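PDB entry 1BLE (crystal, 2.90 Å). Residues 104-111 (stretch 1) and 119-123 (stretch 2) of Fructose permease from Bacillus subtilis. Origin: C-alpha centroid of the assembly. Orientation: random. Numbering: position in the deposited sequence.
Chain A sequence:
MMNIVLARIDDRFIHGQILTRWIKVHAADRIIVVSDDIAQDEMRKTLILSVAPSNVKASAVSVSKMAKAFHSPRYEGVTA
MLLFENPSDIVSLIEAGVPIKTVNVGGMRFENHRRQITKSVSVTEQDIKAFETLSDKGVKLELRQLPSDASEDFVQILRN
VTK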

# COMPACT_ATOMS: atom_id res chain seq x y z
N ASN A 104 3.98 -25.00 -5.60
CA ASN A 104 2.94 -25.11 -6.63
C ASN A 104 3.32 -24.22 -7.80
O ASN A 104 3.32 -23.00 -7.66
CB ASN A 104 1.56 -24.73 -6.08
CG ASN A 104 0.60 -24.28 -7.17
OD1 ASN A 104 0.33 -23.10 -7.33
ND2 ASN A 104 0.08 -25.22 -7.91
N VAL A 105 3.73 -24.82 -8.91
CA VAL A 105 4.08 -24.07 -10.12
C VAL A 105 2.80 -23.65 -10.80
O VAL A 105 1.97 -24.47 -11.23
CB VAL A 105 4.94 -24.89 -11.09
CG1 VAL A 105 5.24 -24.07 -12.35
CG2 VAL A 105 6.21 -25.30 -10.41
N GLY A 106 2.65 -22.34 -10.88
CA GLY A 106 1.47 -21.76 -11.46
C GLY A 106 1.66 -21.18 -12.84
O GLY A 106 0.84 -21.45 -13.69
N GLY A 107 2.68 -20.36 -13.05
CA GLY A 107 2.91 -19.81 -14.38
C GLY A 107 4.18 -18.99 -14.46
O GLY A 107 4.59 -18.43 -13.45
N MET A 108 4.84 -18.99 -15.62
CA MET A 108 6.05 -18.21 -15.86
C MET A 108 5.84 -17.86 -17.31
O MET A 108 5.87 -18.73 -18.18
CB MET A 108 7.29 -19.05 -15.66
CG MET A 108 7.42 -19.60 -14.23
SD MET A 108 9.03 -20.33 -13.88
CE MET A 108 10.00 -18.85 -14.06
N ARG A 109 5.45 -16.60 -17.53
CA ARG A 109 5.11 -16.08 -18.85
C ARG A 109 6.22 -16.24 -19.83
O ARG A 109 7.40 -16.16 -19.46
CB ARG A 109 4.66 -14.60 -18.80
CG ARG A 109 5.81 -13.63 -18.48
CD ARG A 109 5.58 -12.16 -18.90
N PHE A 110 5.82 -16.53 -21.06
CA PHE A 110 6.74 -16.69 -22.18
C PHE A 110 7.39 -15.36 -22.52
O PHE A 110 6.84 -14.30 -22.28
CB PHE A 110 6.01 -17.21 -23.43
CG PHE A 110 6.94 -17.58 -24.56
CD1 PHE A 110 7.56 -18.81 -24.58
CD2 PHE A 110 7.21 -16.67 -25.60
CE1 PHE A 110 8.44 -19.14 -25.60
CE2 PHE A 110 8.09 -16.99 -26.62
CZ PHE A 110 8.71 -18.23 -26.62
N GLU A 111 8.56 -15.46 -23.12
CA GLU A 111 9.37 -14.35 -23.58
C GLU A 111 10.16 -14.89 -24.77
O GLU A 111 10.16 -16.11 -25.00
CB GLU A 111 10.31 -13.93 -22.48
CG GLU A 111 9.63 -13.52 -21.23
CD GLU A 111 10.43 -12.50 -20.52
OE1 GLU A 111 11.41 -12.89 -19.84
OE2 GLU A 111 10.12 -11.31 -20.67
N LYS A 119 1.35 -24.94 -21.22
CA LYS A 119 0.50 -23.83 -21.59
C LYS A 119 0.82 -22.55 -20.80
O LYS A 119 0.83 -21.45 -21.36
CB LYS A 119 -0.93 -24.27 -21.41
CG LYS A 119 -1.94 -23.42 -22.13
N SER A 120 1.19 -22.70 -19.53
CA SER A 120 1.49 -21.52 -18.70
C SER A 120 2.93 -21.36 -18.17
O SER A 120 3.26 -20.29 -17.64
CB SER A 120 0.53 -21.46 -17.53
N VAL A 121 3.78 -22.39 -18.24
CA VAL A 121 5.16 -22.23 -17.75
C VAL A 121 6.22 -22.12 -18.85
O VAL A 121 6.25 -22.95 -19.75
CB VAL A 121 5.58 -23.38 -16.81
CG1 VAL A 121 7.00 -23.15 -16.27
CG2 VAL A 121 4.60 -23.50 -15.68
N SER A 122 7.07 -21.11 -18.77
CA SER A 122 8.15 -20.95 -19.75
C SER A 122 9.36 -20.71 -18.92
O SER A 122 9.32 -19.99 -17.93
CB SER A 122 7.90 -19.79 -20.71
OG SER A 122 6.98 -20.22 -21.70
N VAL A 123 10.43 -21.40 -19.29
CA VAL A 123 11.68 -21.37 -18.55
C VAL A 123 12.87 -21.00 -19.41
O VAL A 123 12.84 -21.11 -20.64
CB VAL A 123 11.96 -22.75 -17.98
CG1 VAL A 123 10.90 -23.14 -17.03
CG2 VAL A 123 12.00 -23.77 -19.11

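Stretch 1 leaves a strand, residues 104-107, and continues as loop. Stretch 2 runs as loop from Lys119 and becomes strand at Ser122 and Val123. The two backbones meet at a single beta bridge, Met108 with Val121, where the CA atoms are 4.5 Å apart. The bridge is held from the Met108 side. Met108 N donates to Ser120 O at 2.9 Å, with an N-H...O angle of 159°, so the hydrogen points well at its acceptor. Ser122 N donates back to Met108 O at 2.7 Å. That distance is short, but the angle is 123°, and the bond is weak. Met108 thus uses both its amide and its carbonyl on the residues that flank Val121.

The acceptors of the two hydrogen bonds lie close together. Met108 O and Ser120 O are 3.1 Å apart, and as two acceptors they do not bond to each other. Weaker CA-H...O contacts add to the bridge. Gly107 CA lies 3.3 Å from Ser120 O, and Val121 CA lies 3.6 Å from Met108 O. Ser120 O therefore receives the Met108 amide and also a contact from the preceding glycine. Gly107 has no side chain, yet the space beside Ser120 O would admit a CB.

The side chains of Val105 and Met108 both start toward stretch 2, and each meets Val121. Val105 CG1 touches Val121 CG2 at 3.4 Å, a tight apolar contact. Val105 CG1 also lies 4.4 Å from Val121 CG1. Met108 CG approaches Val121 CG1 at 4.1 Å. These three side chains are buried, and their contacts keep apolar surface away from water. Val121 CG2 also comes within 4.3 Å of Gly107 CA.

Farther along, the contact becomes more polar. The CA-to-CB bond of Ser122 points toward stretch 1, and Ser122 has the largest area covered by the other stretch. Its CB is 3.9 Å from Arg109 O. Its hydroxyl meets Phe110 at the ring edge, near the ring plane, with Ser122 OG 3.3 Å from Phe110 CD1. Aromatic edges carry a slight positive charge, so an oxygen in this position is reasonable. Arg109 starts away from stretch 2 and is modelled only to CD.

At the other end, Ser120 CB rests 3.9 Å from Gly106 O. The OG of Ser120 is not modelled, so no contact can be assigned to it. Together the two stretches bury 361 Å², counting both sides.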